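Local coordinates for protein IclR transcriptional regulator (Thermotoga maritima, PDB 1MKM) that probably acts as a DNA-binding transcriptional regulator of the IclR family, joining a winged helix-turn-helix domain to a C-terminal domain with a zinc site, at residues L151-Y154 with L155-E159; S27-A30 with E31-M35; L67-Y70 with G71-L75; D189-E192 with N193-I197. All coordinates share one frame; numbering follows the deposited sequence.

Contact 1 (L151-Y154 with L155-E159)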
loop_
_atom_site.group_PDB
_atom_site.type_symbol
_atom_site.label_atom_id
_atom_site.label_comp_id
_atom_site.label_asym_id
_atom_site.label_seq_id
_atom_site.Cartn_x
_atom_site.Cartn_y
_atom_site.Cartn_z
ATOM N N LEU B 151 6.825 3.968 49.780
ATOM C CA LEU B 151 5.910 5.034 49.370
ATOM C C LEU B 151 6.394 6.378 49.895
ATOM O O LEU B 151 6.767 7.272 49.130
ATOM C CB LEU B 151 4.502 4.750 49.914
ATOM C CG LEU B 151 3.424 5.811 49.673
ATOM C CD1 LEU B 151 3.204 5.993 48.176
ATOM C CD2 LEU B 151 2.129 5.392 50.354
ATOM N N LYS B 152 6.382 6.489 51.219
ATOM C CA LYS B 152 6.804 7.690 51.923
ATOM C C LYS B 152 8.023 8.337 51.273
ATOM O O LYS B 152 8.100 9.568 51.159
ATOM C CB LYS B 152 7.091 7.339 53.389
ATOM C CG LYS B 152 5.866 6.776 54.115
ATOM C CD LYS B 152 6.174 6.325 55.537
ATOM C CE LYS B 152 4.919 5.779 56.216
ATOM N NZ LYS B 152 5.201 5.281 57.588
ATOM N N GLU B 153 8.967 7.510 50.829
ATOM C CA GLU B 153 10.162 8.036 50.195
ATOM C C GLU B 153 9.864 8.616 48.823
ATOM O O GLU B 153 10.446 9.633 48.439
ATOM C CB GLU B 153 11.231 6.960 50.043
ATOM C CG GLU B 153 12.535 7.548 49.533
ATOM C CD GLU B 153 13.520 6.506 49.065
ATOM O OE1 GLU B 153 13.309 5.933 47.974
ATOM O OE2 GLU B 153 14.504 6.263 49.791
ATOM N N TYR B 154 8.970 7.967 48.078
ATOM C CA TYR B 154 8.622 8.454 46.744
ATOM C C TYR B 154 8.163 9.903 46.822
ATOM O O TYR B 154 8.741 10.784 46.182
ATOM C CB TYR B 154 7.497 7.611 46.123
ATOM C CG TYR B 154 7.043 8.096 44.751
ATOM C CD1 TYR B 154 7.698 7.687 43.590
ATOM C CD2 TYR B 154 5.978 8.991 44.622
ATOM C CE1 TYR B 154 7.304 8.155 42.332
ATOM C CE2 TYR B 154 5.581 9.469 43.368
ATOM C CZ TYR B 154 6.250 9.045 42.228
ATOM O OH TYR B 154 5.871 9.519 40.990
ATOM N N LEU B 155 7.105 10.135 47.600
ATOM C CA LEU B 155 6.539 11.470 47.767
ATOM C C LEU B 155 7.640 12.410 48.215
ATOM O O LEU B 155 7.630 13.602 47.907
ATOM C CB LEU B 155 5.420 11.451 48.813
ATOM C CG LEU B 155 4.206 10.558 48.540
ATOM C CD1 LEU B 155 4.621 9.097 48.542
ATOM C CD2 LEU B 155 3.153 10.799 49.608
ATOM N N LYS B 156 8.599 11.848 48.940
ATOM C CA LYS B 156 9.729 12.601 49.447
ATOM C C LYS B 156 10.725 12.986 48.350
ATOM O O LYS B 156 11.248 14.100 48.350
ATOM C CB LYS B 156 10.437 11.783 50.530
ATOM C CG LYS B 156 9.766 11.823 51.907
ATOM C CD LYS B 156 10.372 10.793 52.872
ATOM C CE LYS B 156 11.876 10.584 52.662
ATOM N NZ LYS B 156 12.704 11.806 52.861
ATOM N N ILE B 157 10.976 12.075 47.414
ATOM C CA ILE B 157 11.933 12.326 46.331
ATOM C C ILE B 157 11.330 12.945 45.066
ATOM O O ILE B 157 11.546 14.123 44.766
ATOM C CB ILE B 157 12.666 11.014 45.919
ATOM C CG1 ILE B 157 13.355 10.390 47.138
ATOM C CG2 ILE B 157 13.688 11.308 44.821
ATOM C CD1 ILE B 157 14.070 9.078 46.849
ATOM N N VAL B 158 10.581 12.126 44.331
ATOM C CA VAL B 158 9.947 12.511 43.073
ATOM C C VAL B 158 9.188 13.830 43.052
ATOM O O VAL B 158 8.326 14.072 43.893
ATOM C CB VAL B 158 8.992 11.402 42.608
ATOM C CG1 VAL B 158 8.294 11.810 41.323
ATOM C CG2 VAL B 158 9.773 10.116 42.408
ATOM N N GLU B 159 9.517 14.675 42.076
ATOM C CA GLU B 159 8.844 15.961 41.910
ATOM C C GLU B 159 7.456 15.677 41.313
ATOM O O GLU B 159 7.168 14.549 40.893
ATOM C CB GLU B 159 9.652 16.874 40.971
ATOM C CG GLU B 159 8.910 18.138 40.518
ATOM C CD GLU B 159 9.711 19.009 39.553
ATOM O OE1 GLU B 159 10.400 18.464 38.668
ATOM O OE2 GLU B 159 9.637 20.252 39.668
#
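Val158 lies over one face of the Tyr154 ring, one helical turn further on. Val158 CB is 3.8 Å from the centroid of the Tyr154 ring and only 18° off the normal, which defines a CH-pi contact. The ring reaches this place because Tyr154 CG is anti to the backbone N (chi1 178°); Val158 CG1 extends past the rim to 3.4 Å from Tyr154 OH.

Aliphatic contacts follow the same spacing. Leu151 CD1 and Leu155 CD1 are in contact, though Leu155 CD1 is doubtfully placed, being too close to Leu151 O. Ile157 CD1 lies alongside the extended Glu153 chain, 3.4 Å from Glu153 CG.

Among the backbone bonds, Ile157 N gives its proton to Glu153 O at 2.7 Å, with a weak second bond to Tyr154 O at 2.9 Å; Ile157 N is thus shared between two carbonyls of the preceding turn.

Outside the stretch, Phe107 meets the Tyr154 ring with planes about 55° apart and also touches Val158, while Leu143 and Tyr134 pack on Tyr154. With an alanine here, Val158 would probably lose the ring face beneath it, and Phe107 its aromatic partner.

The chemistry is thus chiefly apolar: the buried Leu151 and Tyr154 hold the helix to its neighbours, while the lysines remain on the exposed surface.

Contact 2 (S27-A30 with E31-M35)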
loop_
_atom_site.group_PDB
_atom_site.type_symbol
_atom_site.label_atom_id
_atom_site.label_comp_id
_atom_site.label_asym_id
_atom_site.label_seq_id
_atom_site.Cartn_x
_atom_site.Cartn_y
_atom_site.Cartn_z
ATOM N N SER B 27 26.922 10.601 2.345
ATOM C CA SER B 27 27.234 12.010 2.156
ATOM C C SER B 27 26.554 12.889 3.193
ATOM O O SER B 27 27.184 13.764 3.785
ATOM C CB SER B 27 26.806 12.444 0.751
ATOM O OG SER B 27 26.704 13.852 0.646
ATOM N N GLU B 28 25.267 12.641 3.417
ATOM C CA GLU B 28 24.473 13.421 4.360
ATOM C C GLU B 28 24.900 13.274 5.819
ATOM O O GLU B 28 24.935 14.258 6.560
ATOM C CB GLU B 28 23.000 13.059 4.187
ATOM C CG GLU B 28 22.468 13.409 2.802
ATOM C CD GLU B 28 21.087 12.845 2.536
ATOM O OE1 GLU B 28 20.500 13.182 1.482
ATOM O OE2 GLU B 28 20.590 12.061 3.377
ATOM N N ILE B 29 25.224 12.052 6.232
ATOM C CA ILE B 29 25.663 11.829 7.602
ATOM C C ILE B 29 26.968 12.575 7.841
ATOM O O ILE B 29 27.129 13.247 8.863
ATOM C CB ILE B 29 25.863 10.333 7.896
ATOM C CG1 ILE B 29 24.497 9.687 8.135
ATOM C CG2 ILE B 29 26.797 10.148 9.095
ATOM C CD1 ILE B 29 24.555 8.288 8.702
ATOM N N ALA B 30 27.895 12.457 6.893
ATOM C CA ALA B 30 29.180 13.143 6.997
ATOM C C ALA B 30 28.925 14.638 7.243
ATOM O O ALA B 30 29.380 15.205 8.240
ATOM C CB ALA B 30 29.994 12.936 5.710
ATOM N N GLU B 31 28.180 15.263 6.340
ATOM C CA GLU B 31 27.853 16.679 6.466
ATOM C C GLU B 31 27.124 16.974 7.775
ATOM O O GLU B 31 27.176 18.091 8.294
ATOM C CB GLU B 31 26.986 17.125 5.285
ATOM C CG GLU B 31 27.710 17.147 3.944
ATOM C CD GLU B 31 26.853 17.712 2.821
ATOM O OE1 GLU B 31 25.859 17.053 2.434
ATOM O OE2 GLU B 31 27.172 18.819 2.330
ATOM N N LYS B 32 26.447 15.961 8.303
ATOM C CA LYS B 32 25.697 16.099 9.543
ATOM C C LYS B 32 26.598 16.114 10.768
ATOM O O LYS B 32 26.416 16.934 11.668
ATOM C CB LYS B 32 24.691 14.954 9.670
ATOM C CG LYS B 32 23.970 14.878 11.020
ATOM C CD LYS B 32 22.935 15.965 11.194
ATOM C CE LYS B 32 22.177 15.782 12.494
ATOM N NZ LYS B 32 21.028 16.719 12.565
ATOM N N PHE B 33 27.568 15.205 10.801
ATOM C CA PHE B 33 28.472 15.114 11.940
ATOM C C PHE B 33 29.911 15.500 11.630
ATOM O O PHE B 33 30.846 14.774 11.973
ATOM C CB PHE B 33 28.442 13.703 12.535
ATOM C CG PHE B 33 27.085 13.284 13.034
ATOM C CD1 PHE B 33 26.153 12.724 12.171
ATOM C CD2 PHE B 33 26.731 13.478 14.366
ATOM C CE1 PHE B 33 24.891 12.365 12.622
ATOM C CE2 PHE B 33 25.472 13.124 14.827
ATOM C CZ PHE B 33 24.548 12.566 13.951
ATOM N N ASN B 34 30.069 16.653 10.988
ATOM C CA ASN B 34 31.374 17.194 10.627
ATOM C C ASN B 34 32.450 16.113 10.478
ATOM O O ASN B 34 33.212 15.850 11.408
ATOM C CB ASN B 34 31.812 18.218 11.684
ATOM C CG ASN B 34 32.556 19.404 11.087
ATOM O OD1 ASN B 34 33.166 20.195 11.812
ATOM N ND2 ASN B 34 32.498 19.539 9.767
ATOM N N MET B 35 32.493 15.477 9.311
ATOM C CA MET B 35 33.487 14.444 9.027
ATOM C C MET B 35 33.493 14.070 7.542
ATOM O O MET B 35 32.505 14.270 6.828
ATOM C CB MET B 35 33.252 13.201 9.904
ATOM C CG MET B 35 31.891 12.513 9.760
ATOM S SD MET B 35 31.619 11.173 10.986
ATOM C CE MET B 35 32.531 9.900 10.233
#
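Two first torsions bring Ile29 and Phe33 together: at chi1 -78° Ile29 places CG2 anti to its own N, and at chi1 -60° Phe33 swings its ring back beside the backbone N. Ile29 CG2 then meets the Phe33 ring at CD1, 4.1 Å away. The same Phe33 CD1 is 3.5 Å from Ile29 O, which lies at the ring edge near its plane.

That carbonyl has two donors. Ile29 O accepts from Phe33 N at 2.8 Å with an N-H...O angle of 155°, and Lys32 N makes weak bonds to both Ile29 O and Glu28 O. Two residues earlier the helix is regular, since Glu31 N points almost straight at Ser27 O, 3.1 Å away.

Beyond Lys32 the chain leaves helical geometry at Phe33. A weak bond of 3.3 Å from Met35 N to Ala30 O folds the exit back over the last turn, and it carries Met35 CG to 4.5 Å from Ala30 CB. The small methyl of Ala30, its CB, also lies 3.1 Å from Met35 O.

Glu28 is held elsewhere, by a salt bridge to Arg60. Helix 26-32 and the turn after it form the first half of the helix-turn-helix: Ile29 and Phe33 face Ile13 on helix 6-19, Ile29 also touches Met44, and Ala30 and Met35 both rest on Ala40 of helix 37-50.

Contact 3 (L67-Y70 with G71-L75)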
loop_
_atom_site.group_PDB
_atom_site.type_symbol
_atom_site.label_atom_id
_atom_site.label_comp_id
_atom_site.label_asym_id
_atom_site.label_seq_id
_atom_site.Cartn_x
_atom_site.Cartn_y
_atom_site.Cartn_z
ATOM N N LEU B 67 17.864 -3.816 15.779
ATOM C CA LEU B 67 17.193 -3.113 16.865
ATOM C C LEU B 67 15.838 -3.773 17.196
ATOM O O LEU B 67 15.482 -3.938 18.371
ATOM C CB LEU B 67 17.043 -1.648 16.462
ATOM C CG LEU B 67 17.846 -0.586 17.239
ATOM C CD1 LEU B 67 19.178 -1.106 17.675
ATOM C CD2 LEU B 67 18.000 0.650 16.392
ATOM N N ILE B 68 15.106 -4.178 16.154
ATOM C CA ILE B 68 13.828 -4.859 16.335
ATOM C C ILE B 68 14.077 -6.141 17.124
ATOM O O ILE B 68 13.387 -6.435 18.104
ATOM C CB ILE B 68 13.173 -5.212 14.986
ATOM C CG1 ILE B 68 12.881 -3.929 14.198
ATOM C CG2 ILE B 68 11.892 -5.958 15.235
ATOM C CD1 ILE B 68 12.506 -4.127 12.725
ATOM N N GLU B 69 15.080 -6.902 16.704
ATOM C CA GLU B 69 15.429 -8.125 17.411
ATOM C C GLU B 69 15.832 -7.829 18.870
ATOM O O GLU B 69 15.481 -8.575 19.791
ATOM C CB GLU B 69 16.602 -8.817 16.708
ATOM C CG GLU B 69 17.034 -10.106 17.384
ATOM C CD GLU B 69 18.357 -10.657 16.862
ATOM O OE1 GLU B 69 18.941 -10.076 15.920
ATOM O OE2 GLU B 69 18.812 -11.680 17.411
ATOM N N TYR B 70 16.577 -6.745 19.083
ATOM C CA TYR B 70 17.036 -6.402 20.433
ATOM C C TYR B 70 15.874 -6.087 21.365
ATOM O O TYR B 70 15.843 -6.535 22.511
ATOM C CB TYR B 70 18.014 -5.221 20.385
ATOM C CG TYR B 70 19.432 -5.620 20.046
ATOM C CD1 TYR B 70 19.762 -6.955 19.789
ATOM C CD2 TYR B 70 20.460 -4.659 19.984
ATOM C CE1 TYR B 70 21.067 -7.324 19.480
ATOM C CE2 TYR B 70 21.763 -5.016 19.671
ATOM C CZ TYR B 70 22.060 -6.345 19.422
ATOM O OH TYR B 70 23.337 -6.712 19.117
ATOM N N GLY B 71 14.927 -5.307 20.863
ATOM C CA GLY B 71 13.767 -4.963 21.655
ATOM C C GLY B 71 13.025 -6.207 22.121
ATOM O O GLY B 71 12.645 -6.291 23.289
ATOM N N SER B 72 12.824 -7.168 21.212
ATOM C CA SER B 72 12.128 -8.422 21.537
ATOM C C SER B 72 12.856 -9.199 22.617
ATOM O O SER B 72 12.224 -9.773 23.500
ATOM C CB SER B 72 11.999 -9.306 20.298
ATOM O OG SER B 72 11.296 -8.627 19.291
ATOM N N PHE B 73 14.190 -9.231 22.531
ATOM C CA PHE B 73 15.023 -9.917 23.522
ATOM C C PHE B 73 14.823 -9.321 24.920
ATOM O O PHE B 73 14.759 -10.046 25.916
ATOM C CB PHE B 73 16.509 -9.794 23.152
ATOM C CG PHE B 73 17.051 -10.954 22.362
ATOM C CD1 PHE B 73 17.385 -10.804 21.020
ATOM C CD2 PHE B 73 17.274 -12.187 22.970
ATOM C CE1 PHE B 73 17.944 -11.867 20.290
ATOM C CE2 PHE B 73 17.830 -13.259 22.254
ATOM C CZ PHE B 73 18.165 -13.094 20.910
ATOM N N VAL B 74 14.746 -7.997 24.999
ATOM C CA VAL B 74 14.562 -7.343 26.289
ATOM C C VAL B 74 13.130 -7.594 26.777
ATOM O O VAL B 74 12.933 -7.937 27.933
ATOM C CB VAL B 74 14.816 -5.824 26.211
ATOM C CG1 VAL B 74 14.682 -5.211 27.585
ATOM C CG2 VAL B 74 16.210 -5.546 25.647
ATOM N N LEU B 75 12.140 -7.422 25.896
ATOM C CA LEU B 75 10.738 -7.679 26.273
ATOM C C LEU B 75 10.619 -9.132 26.712
ATOM O O LEU B 75 9.870 -9.474 27.618
ATOM C CB LEU B 75 9.808 -7.422 25.082
ATOM C CG LEU B 75 9.473 -5.955 24.810
ATOM C CD1 LEU B 75 8.917 -5.780 23.429
ATOM C CD2 LEU B 75 8.495 -5.472 25.853
#
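Phe73 returns along its own helix to lie beside Glu69, and each of its atoms on that side meets something of the preceding turn. Phe73 CB is 3.4 Å from Tyr70 O. At Phe73 CG the nearest atom across the contact is Glu69 O, and at Phe73 CD1 the same Glu69 O comes to 3.2 Å, so the ring starts out beside the Glu69 carbonyl. Further along, Phe73 CE1 is 3.5 Å from Glu69 CG and 3.0 Å from Glu69 OE2, while Phe73 CZ has the same OE2 at 3.8 Å.

The carboxylate therefore comes to the ring edge, near the ring plane, with the two planes 37° apart. An edge of this sort is slightly positive and would probably attract the acid oxygen. Glu69 is extended, with CG anti to its backbone N (chi1 180°), which carries the acid alongside the ring. Its other oxygen, OE1, has a salt bridge to Lys66, and the Phe73 ring makes a cation-pi contact with Arg76.

The backbone beneath is regular: Phe73 N bonds to Glu69 O at 3.1 Å, and Gly71 N to Leu67 O at 2.9 Å.

Across the interface with the second subunit, Tyr70 OH bonds Asp15 of that subunit, Phe73 packs on its Val18 and Val74 on its Ile68. This is the linker helix of an IclR-type regulator, leading from the winged helix-turn-helix to the C-terminal domain.

Contact 4 (D189-E192 with N193-I197)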
loop_
_atom_site.group_PDB
_atom_site.type_symbol
_atom_site.label_atom_id
_atom_site.label_comp_id
_atom_site.label_asym_id
_atom_site.label_seq_id
_atom_site.Cartn_x
_atom_site.Cartn_y
_atom_site.Cartn_z
ATOM N N ASP B 189 -7.503 8.573 35.863
ATOM C CA ASP B 189 -6.712 9.721 35.447
ATOM C C ASP B 189 -7.602 10.745 34.770
ATOM O O ASP B 189 -7.795 10.710 33.554
ATOM C CB ASP B 189 -5.591 9.305 34.488
ATOM C CG ASP B 189 -4.997 10.495 33.741
ATOM O OD1 ASP B 189 -5.051 11.606 34.297
ATOM O OD2 ASP B 189 -4.473 10.336 32.616
ATOM N N ASN B 190 -8.156 11.658 35.556
ATOM C CA ASN B 190 -9.009 12.683 34.988
ATOM C C ASN B 190 -8.116 13.733 34.350
ATOM O O ASN B 190 -7.884 14.791 34.928
ATOM C CB ASN B 190 -9.883 13.319 36.070
ATOM C CG ASN B 190 -10.878 14.318 35.502
ATOM O OD1 ASN B 190 -11.744 13.963 34.703
ATOM N ND2 ASN B 190 -10.754 15.577 35.913
ATOM N N GLU B 191 -7.604 13.420 33.162
ATOM C CA GLU B 191 -6.736 14.323 32.420
ATOM C C GLU B 191 -5.558 14.833 33.242
ATOM O O GLU B 191 -5.086 15.947 33.040
ATOM C CB GLU B 191 -7.558 15.492 31.872
ATOM C CG GLU B 191 -7.811 15.398 30.364
ATOM C CD GLU B 191 -9.093 16.088 29.929
ATOM O OE1 GLU B 191 -10.173 15.663 30.396
ATOM O OE2 GLU B 191 -9.020 17.043 29.121
ATOM N N GLU B 192 -5.085 13.992 34.155
ATOM C CA GLU B 192 -3.961 14.317 35.028
ATOM C C GLU B 192 -2.629 14.088 34.318
ATOM O O GLU B 192 -1.640 14.742 34.629
ATOM C CB GLU B 192 -4.002 13.456 36.297
ATOM C CG GLU B 192 -5.335 13.456 37.033
ATOM C CD GLU B 192 -5.373 12.444 38.165
ATOM O OE1 GLU B 192 -4.608 12.594 39.139
ATOM O OE2 GLU B 192 -6.169 11.490 38.083
ATOM N N ASN B 193 -2.594 13.146 33.381
ATOM C CA ASN B 193 -1.364 12.867 32.651
ATOM C C ASN B 193 -1.392 13.636 31.342
ATOM O O ASN B 193 -0.539 14.486 31.102
ATOM C CB ASN B 193 -1.216 11.361 32.394
ATOM C CG ASN B 193 0.098 11.002 31.691
ATOM O OD1 ASN B 193 0.238 11.168 30.477
ATOM N ND2 ASN B 193 1.058 10.511 32.459
ATOM N N GLU B 194 -2.376 13.341 30.497
ATOM C CA GLU B 194 -2.505 14.044 29.227
ATOM C C GLU B 194 -3.908 14.602 29.028
ATOM O O GLU B 194 -4.905 13.919 29.261
ATOM C CB GLU B 194 -2.136 13.126 28.058
ATOM C CG GLU B 194 -0.850 13.541 27.350
ATOM C CD GLU B 194 -0.485 12.629 26.193
ATOM O OE1 GLU B 194 -0.372 11.405 26.414
ATOM O OE2 GLU B 194 -0.301 13.137 25.064
ATOM N N ILE B 195 -3.981 15.859 28.605
ATOM C CA ILE B 195 -5.262 16.509 28.377
ATOM C C ILE B 195 -5.978 15.880 27.174
ATOM O O ILE B 195 -5.377 15.621 26.127
ATOM C CB ILE B 195 -5.068 18.044 28.184
ATOM C CG1 ILE B 195 -6.319 18.664 27.555
ATOM C CG2 ILE B 195 -3.809 18.317 27.371
ATOM C CD1 ILE B 195 -6.174 20.146 27.227
ATOM N N GLY B 196 -7.271 15.625 27.343
ATOM C CA GLY B 196 -8.043 15.012 26.281
ATOM C C GLY B 196 -8.166 13.523 26.537
ATOM O O GLY B 196 -9.105 12.886 26.052
ATOM N N ILE B 197 -7.229 12.984 27.322
ATOM C CA ILE B 197 -7.178 11.559 27.663
ATOM C C ILE B 197 -7.459 11.251 29.143
ATOM O O ILE B 197 -6.951 11.929 30.038
ATOM C CB ILE B 197 -5.765 10.945 27.311
ATOM C CG1 ILE B 197 -5.730 10.368 25.882
ATOM C CG2 ILE B 197 -5.437 9.819 28.262
ATOM C CD1 ILE B 197 -6.047 11.329 24.801
#
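An Asx motif organises the chain here as it leaves the edge strand 187-190, and its leading residue, Asp189, belongs to the zinc site of this protein together with Cys199. In this model the Asp189 side chain is about 5 Å from a bound zinc ion, too far to coordinate it. Asp189 OD1 accepts from Glu192 N, a very short bond of doubtful length. Asn193 N adds to it at 3.0 Å from Asp189 OD1, on the syn side and 30° out of the carboxylate plane, with a weak second bond to Asp189 OD2 at 3.5 Å. The planes of the Asp189 carboxylate and the Asn193 side-chain amide are 78° apart.

Glu191 reaches the far end of the loop, where its OE2 takes a weak bond of 2.9 Å from Gly196 N. Gly196 is within a type II turn, Glu194 to Ile197, at positive phi (98°), where a side chain would collide with the preceding carbonyl.

Glu192 OE2 accepts from Asn190 N at 3.2 Å through its anti lone pair and forms a salt bridge to Lys140. If an alanine replaced Asp189, the backbone N-H of Asn193 would probably lose its acceptor and the zinc site one of its residues. Carboxylates gripping backbone amides thus shape the loop.

In the fold
The contacts follow in series along the chain, in the order 2, 3, 1 and 4; none nests within or crosses another, and each is local, contact 3 simply joining one helical turn to the next. Contact 2 ends the first helix of the DNA-binding motif, and contact 3 lies on helix 66-75, which leads onward to the C-terminal domain; their nearest atoms are about 13 Å apart. Contact 1 lies on helix 148-157 and the residues just after it, and contact 4 turns the chain from strand 187-190 into strand 197-205 of the six-stranded sheet, with nearest atoms about 10 Å apart. Contacts 1 and 2 have centres about 44 Å apart, reflecting the elongated two-domain shape.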